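Local coordinates for protein putative Endoribonuclease L-PSP (Entamoeba histolytica, PDB 3M1X) that is of unknown function but may be a deaminase like other members of the RutC family, at residues G113-A118 against P124-F129; G63-A66 against E72-K75. All blocks are in the same frame, centred on the assembly; numbering follows the deposited sequence.

Contact 1 (G113-A118 against P124-F129)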
ATOM      1  N   GLY A 113      15.645   6.140 -11.863  1.00 10.71           N
ATOM      2  CA  GLY A 113      15.833   6.824 -13.086  1.00 10.74           C
ATOM      3  C   GLY A 113      14.839   6.508 -14.187  1.00  9.14           C
ATOM      4  O   GLY A 113      14.379   7.346 -14.942  1.00  9.20           O
ATOM      5  N   ILE A 114      14.522   5.227 -14.269  1.00  9.24           N
ATOM      6  CA  ILE A 114      13.587   4.753 -15.285  1.00  8.61           C
ATOM      7  C   ILE A 114      12.126   5.249 -14.979  1.00  7.46           C
ATOM      8  O   ILE A 114      11.389   5.700 -15.834  1.00  7.71           O
ATOM      9  CB  ILE A 114      13.652   3.237 -15.435  1.00  8.68           C
ATOM     10  CG1 ILE A 114      15.033   2.871 -16.078  1.00  9.27           C
ATOM     11  CG2 ILE A 114      12.488   2.656 -16.242  1.00  9.34           C
ATOM     12  CD1 ILE A 114      15.411   1.379 -15.919  1.00 11.81           C
ATOM     13  N   TYR A 115      11.773   5.200 -13.693  1.00  7.91           N
ATOM     14  CA  TYR A 115      10.519   5.739 -13.194  1.00  6.91           C
ATOM     15  C   TYR A 115      10.388   7.195 -13.505  1.00  7.93           C
ATOM     16  O   TYR A 115       9.336   7.683 -14.040  1.00  7.56           O
ATOM     17  CB  TYR A 115      10.500   5.460 -11.693  1.00  8.25           C
ATOM     18  CG  TYR A 115       9.307   6.009 -10.941  1.00  6.85           C
ATOM     19  CD1 TYR A 115       8.210   5.244 -10.678  1.00  6.95           C
ATOM     20  CD2 TYR A 115       9.341   7.290 -10.460  1.00  7.11           C
ATOM     21  CE1 TYR A 115       7.145   5.741  -9.943  1.00  6.49           C
ATOM     22  CE2 TYR A 115       8.254   7.816  -9.771  1.00  6.56           C
ATOM     23  CZ  TYR A 115       7.181   7.011  -9.469  1.00  6.19           C
ATOM     24  OH  TYR A 115       6.088   7.447  -8.766  1.00  6.71           O
ATOM     25  N   ALA A 116      11.436   7.978 -13.234  1.00  7.84           N
ATOM     26  CA  ALA A 116      11.419   9.374 -13.458  1.00  9.84           C
ATOM     27  C   ALA A 116      11.255   9.721 -14.941  1.00  9.79           C
ATOM     28  O   ALA A 116      10.512  10.616 -15.311  1.00 10.55           O
ATOM     29  CB  ALA A 116      12.684  10.060 -12.857  1.00 11.99           C
ATOM     30  N   GLU A 117      11.945   8.986 -15.826  1.00  9.76           N
ATOM     31  CA  GLU A 117      11.831   9.155 -17.289  0.50 10.89           C
ATOM     32  C   GLU A 117      10.425   8.959 -17.663  1.00  9.22           C
ATOM     33  O   GLU A 117       9.871   9.674 -18.475  1.00 10.44           O
ATOM     34  CB  GLU A 117      12.670   8.174 -18.127  0.50 11.84           C
ATOM     35  CG  GLU A 117      12.686   8.409 -19.701  0.50 15.21           C
ATOM     36  CD  GLU A 117      11.605   7.623 -20.496  0.50 17.00           C
ATOM     37  OE1 GLU A 117      10.849   6.815 -19.978  0.50 23.58           O
ATOM     38  OE2 GLU A 117      11.383   7.857 -21.689  0.50 22.58           O
ATOM     39  N   ALA A 118       9.791   7.891 -17.124  1.00  8.34           N
ATOM     40  CA  ALA A 118       8.440   7.529 -17.489  1.00  8.33           C
ATOM     41  C   ALA A 118       7.422   8.625 -17.146  1.00  7.62           C
ATOM     42  O   ALA A 118       6.504   8.903 -17.876  1.00  8.42           O
ATOM     43  CB  ALA A 118       8.023   6.216 -16.907  1.00  8.79           C
ATOM     44  N   PRO A 124       4.200  12.101  -8.637  1.00  5.89           N
ATOM     45  CA  PRO A 124       3.250  11.498  -7.693  1.00  5.82           C
ATOM     46  C   PRO A 124       3.816  11.450  -6.273  1.00  5.84           C
ATOM     47  O   PRO A 124       5.061  11.400  -6.105  1.00  5.58           O
ATOM     48  CB  PRO A 124       3.019  10.077  -8.228  1.00  5.59           C
ATOM     49  CG  PRO A 124       3.338  10.200  -9.708  1.00  6.21           C
ATOM     50  CD  PRO A 124       4.444  11.196  -9.794  1.00  6.33           C
ATOM     51  N   ALA A 125       2.966  11.318  -5.310  1.00  4.82           N
ATOM     52  CA  ALA A 125       3.395  10.822  -4.041  1.00  5.32           C
ATOM     53  C   ALA A 125       3.912   9.416  -4.222  1.00  4.97           C
ATOM     54  O   ALA A 125       3.500   8.707  -5.145  1.00  5.58           O
ATOM     55  CB  ALA A 125       2.275  10.898  -2.996  1.00  5.87           C
ATOM     56  N   ARG A 126       4.763   8.921  -3.331  1.00  5.16           N
ATOM     57  CA  ARG A 126       5.454   7.651  -3.534  1.00  5.29           C
ATOM     58  C   ARG A 126       5.888   7.016  -2.238  1.00  5.23           C
ATOM     59  O   ARG A 126       6.270   7.694  -1.291  1.00  6.45           O
ATOM     60  CB  ARG A 126       6.678   7.866  -4.432  1.00  6.22           C
ATOM     61  CG  ARG A 126       7.287   6.570  -4.943  1.00  7.12           C
ATOM     62  CD  ARG A 126       8.369   6.813  -5.967  1.00  8.11           C
ATOM     63  NE  ARG A 126       9.592   7.296  -5.347  1.00  8.77           N
ATOM     64  CZ  ARG A 126      10.731   7.343  -5.983  1.00  9.51           C
ATOM     65  NH1 ARG A 126      10.821   7.123  -7.277  1.00 10.67           N
ATOM     66  NH2 ARG A 126      11.840   7.665  -5.296  1.00 11.10           N
ATOM     67  N   ALA A 127       5.836   5.683  -2.214  1.00  5.87           N
ATOM     68  CA  ALA A 127       6.535   4.888  -1.229  1.00  5.90           C
ATOM     69  C   ALA A 127       7.236   3.770  -1.910  1.00  5.71           C
ATOM     70  O   ALA A 127       6.713   3.174  -2.843  1.00  7.10           O
ATOM     71  CB  ALA A 127       5.583   4.331  -0.180  1.00  7.70           C
ATOM     72  N   CYS A 128       8.430   3.466  -1.460  1.00  7.11           N
ATOM     73  CA  CYS A 128       9.280   2.435  -2.062  1.00  7.57           C
ATOM     74  C   CYS A 128       9.886   1.559  -0.973  1.00  7.54           C
ATOM     75  O   CYS A 128      10.171   1.974   0.134  1.00  8.35           O
ATOM     76  CB  CYS A 128      10.491   3.074  -2.790  1.00  8.54           C
ATOM     77  SG  CYS A 128      10.100   4.290  -4.005  1.00  9.82           S
ATOM     78  N   PHE A 129      10.099   0.301  -1.324  1.00  7.81           N
ATOM     79  CA  PHE A 129      10.748  -0.635  -0.414  1.00  8.75           C
ATOM     80  C   PHE A 129      11.206  -1.827  -1.191  1.00  7.94           C
ATOM     81  O   PHE A 129      10.754  -2.109  -2.310  1.00  8.65           O
ATOM     82  CB  PHE A 129       9.823  -1.059   0.754  1.00  8.79           C
ATOM     83  CG  PHE A 129       8.566  -1.815   0.343  1.00  7.83           C
ATOM     84  CD1 PHE A 129       8.506  -3.158   0.356  1.00  9.46           C
ATOM     85  CD2 PHE A 129       7.446  -1.089  -0.013  1.00  8.38           C
ATOM     86  CE1 PHE A 129       7.341  -3.822  -0.021  1.00 10.98           C
ATOM     87  CE2 PHE A 129       6.312  -1.743  -0.375  1.00  9.53           C
ATOM     88  CZ  PHE A 129       6.234  -3.076  -0.346  1.00 10.26           C
TER
HETATM   89  O   HOH W   1       6.650   9.709  -7.575  1.00  7.17           O

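Contact 2 (G63-A66 against E72-K75)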
ATOM      1  N   GLY A  63       3.869 -13.129 -22.798  1.00 14.43           N
ATOM      2  CA  GLY A  63       3.611 -13.621 -21.468  1.00 13.56           C
ATOM      3  C   GLY A  63       4.804 -13.906 -20.588  1.00 14.50           C
ATOM      4  O   GLY A  63       4.609 -14.445 -19.454  1.00 16.30           O
ATOM      5  N   ASP A  64       5.953 -13.383 -20.998  1.00 14.25           N
ATOM      6  CA  ASP A  64       7.198 -13.577 -20.283  1.00 14.72           C
ATOM      7  C   ASP A  64       7.776 -12.189 -19.900  1.00 12.00           C
ATOM      8  O   ASP A  64       7.342 -11.165 -20.434  1.00 12.20           O
ATOM      9  CB  ASP A  64       8.146 -14.380 -21.144  1.00 14.63           C
ATOM     10  CG  ASP A  64       7.586 -15.829 -21.475  1.00 20.34           C
ATOM     11  OD1 ASP A  64       6.703 -16.402 -20.712  1.00 21.52           O
ATOM     12  OD2 ASP A  64       7.901 -16.304 -22.567  1.00 21.94           O
ATOM     13  N   PHE A  65       8.723 -12.168 -18.999  1.00 12.87           N
ATOM     14  CA  PHE A  65       9.399 -10.937 -18.678  1.00 12.03           C
ATOM     15  C   PHE A  65      10.018 -10.316 -19.891  1.00 12.00           C
ATOM     16  O   PHE A  65      10.588 -11.040 -20.737  1.00 14.09           O
ATOM     17  CB  PHE A  65      10.436 -11.080 -17.525  1.00 13.48           C
ATOM     18  CG  PHE A  65       9.805 -11.339 -16.189  1.00 12.30           C
ATOM     19  CD1 PHE A  65       9.205 -10.321 -15.522  1.00 11.83           C
ATOM     20  CD2 PHE A  65       9.696 -12.596 -15.655  1.00 15.68           C
ATOM     21  CE1 PHE A  65       8.610 -10.503 -14.280  1.00 12.62           C
ATOM     22  CE2 PHE A  65       9.081 -12.818 -14.447  1.00 16.34           C
ATOM     23  CZ  PHE A  65       8.534 -11.775 -13.773  1.00 13.78           C
ATOM     24  N   ALA A  66      10.030  -9.002 -19.976  1.00 12.34           N
ATOM     25  CA  ALA A  66      10.670  -8.286 -21.098  1.00 12.12           C
ATOM     26  C   ALA A  66      12.173  -8.574 -21.158  1.00 13.90           C
ATOM     27  O   ALA A  66      12.742  -8.595 -22.238  1.00 17.09           O
ATOM     28  CB  ALA A  66      10.439  -6.769 -20.962  1.00 13.63           C
ATOM     29  N   GLU A  72      15.372  -3.657 -17.952  1.00 11.18           N
ATOM     30  CA  GLU A  72      14.371  -4.172 -18.841  1.00 11.99           C
ATOM     31  C   GLU A  72      13.009  -4.330 -18.194  1.00 10.14           C
ATOM     32  O   GLU A  72      11.979  -3.904 -18.769  1.00 10.03           O
ATOM     33  CB  GLU A  72      14.836  -5.507 -19.421  1.00 11.45           C
ATOM     34  CG  GLU A  72      15.967  -5.377 -20.450  1.00 15.82           C
ATOM     35  CD  GLU A  72      16.776  -6.630 -20.577  1.00 19.99           C
ATOM     36  OE1 GLU A  72      17.458  -6.623 -21.556  1.00 37.39           O
ATOM     37  OE2 GLU A  72      16.878  -7.530 -19.757  1.00 18.89           O
ATOM     38  N   GLN A  73      12.993  -4.881 -17.000  1.00 10.10           N
ATOM     39  CA  GLN A  73      11.740  -5.036 -16.329  1.00  9.50           C
ATOM     40  C   GLN A  73      11.161  -3.719 -15.866  1.00  8.75           C
ATOM     41  O   GLN A  73       9.937  -3.560 -15.920  1.00  8.44           O
ATOM     42  CB  GLN A  73      11.831  -6.004 -15.146  1.00  9.98           C
ATOM     43  CG  GLN A  73      12.095  -7.433 -15.586  1.00 10.41           C
ATOM     44  CD  GLN A  73      12.073  -8.458 -14.476  1.00 10.22           C
ATOM     45  OE1 GLN A  73      11.522  -8.205 -13.400  1.00 10.52           O
ATOM     46  NE2 GLN A  73      12.701  -9.610 -14.736  1.00 11.35           N
ATOM     47  N   SER A  74      11.970  -2.797 -15.381  1.00  8.68           N
ATOM     48  CA  SER A  74      11.463  -1.497 -14.950  1.00  8.51           C
ATOM     49  C   SER A  74      10.826  -0.734 -16.059  1.00  8.19           C
ATOM     50  O   SER A  74       9.735  -0.128 -15.924  1.00  7.88           O
ATOM     51  CB  SER A  74      12.535  -0.675 -14.268  1.00  8.96           C
ATOM     52  OG  SER A  74      13.033  -1.265 -13.110  1.00  9.44           O
ATOM     53  N   LYS A  75      11.453  -0.728 -17.259  1.00  8.37           N
ATOM     54  CA  LYS A  75      10.866  -0.052 -18.379  1.00  8.41           C
ATOM     55  C   LYS A  75       9.558  -0.671 -18.745  1.00  7.42           C
ATOM     56  O   LYS A  75       8.584   0.030 -19.031  1.00  8.24           O
ATOM     57  CB  LYS A  75      11.857  -0.122 -19.558  1.00  9.21           C
ATOM     58  CG  LYS A  75      13.046   0.734 -19.427  1.00 12.61           C
ATOM     59  CD  LYS A  75      14.123   0.413 -20.451  1.00 16.84           C
ATOM     60  CE  LYS A  75      15.343   1.257 -20.175  1.00 21.04           C
ATOM     61  NZ  LYS A  75      16.274   1.088 -21.401  1.00 28.17           N
TER

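Contact 1 (G113-A118 against P124-F129)
The phenol oxygen of Tyr115 reaches across to Pro124 through one water. Tyr115 OH donates to this water over 2.6 Å, and the water donates to Pro124 O over 2.7 Å. The water lies in the plane of the tyrosine ring, at its edge. Thr98 OG1 is a second partner of the hydroxyl, so this buried oxygen is held by the water and by strand 95-102. Pro124 CG also packs on Tyr115 OH at 4.0 Å, a van der Waals contact.

Arg126 packs along the same ring. Its CD sits 3.7 Å from Tyr115 CZ. The chain bends at chi3 (75°), which turns the guanidinium alongside the ring. NH1 comes to 3.5 Å from Tyr115 CD2, with the two planes 58° apart. The cation-pi contact is off-centre, with Arg126 CZ 5.0 Å from the centroid of the Tyr115 ring. Cys128 SG covers one guanidinium face, 3.2 Å above the plane and displaced toward the rim. NH1 bonds to Asn112 OD1 and NE to a citrate, probably from the crystallisation liquor. Ser53 OG of a second subunit bonds to Arg126 N, which puts the strand at a subunit interface. Helix 108-119 and strand 125-130 form the second half of a beta-alpha-beta crossover, and an arginine facing an anion here is consistent with the interface pocket of the YjgF/RutC family.

Contact 2 (G63-A66 against E72-K75)
Phe65 lies against the amide of Gln73, joining the short strand 64-65 to helix 70-87 in the alpha/beta fold of the YjgF/RutC family. The ring and amide planes are only 15° apart. The amide lies nearest to CG, CD1 and CE1, on one side of the ring. Phe65 CD1 is 3.6 Å from Gln73 CD, and Phe65 CG is 3.7 Å from Gln73 NE2. The oxygen end sits further along, with Gln73 OE1 3.8 Å from Phe65 CE1. Beyond CG the glutamine chain is extended (chi2 -175°), which carries the amide out from the helix to the phenylalanine.

Beside this pair the backbones come close. The CA atoms of Ala66 and Gln73 are 5.9 Å apart. The methyl group of Ala66 faces the first turn of the helix and packs on a backbone carbonyl, with Ala66 CB 3.9 Å from Glu72 O.

The next shell fixes the amide. Gln73 OE1 accepts from Leu139 N, and Gln73 NE2 donates to Gly67 O. Both ends of the amide are therefore held, which sets its rotation beside the phenyl ring. The bond to Leu139 also ties the helix to the chain just before strand 140-146, where Gln73 packs on Val140. Ala66 has a backbone hydrogen bond to Gly57, which secures the loop to strand 51-59. At the start of the helix Ser74 OG bonds to Ile70 O, and Thr69, just before it, bonds through OG1 to Glu72 N.

Overall arrangement
Contact 2 closes before contact 1 opens along the chain, and their centres lie about 17 Å apart. Both reach the same mixed sheet, and their helices, 108-119 and 70-87, pack side by side. Ile114 makes the direct link: its CG2 is 3.7 Å from Lys75 N and 3.8 Å from Ser74 C. The surroundings differ. Contact 1 borders other subunits of the trimer, and the side chain of Arg126 is about 3 Å from the bound citrate, which may mark a pocket. Contact 2 is partly buried and is touched by no other chain of the assembly. It joins strand 64-65 to the start of helix 70-87 within one subunit.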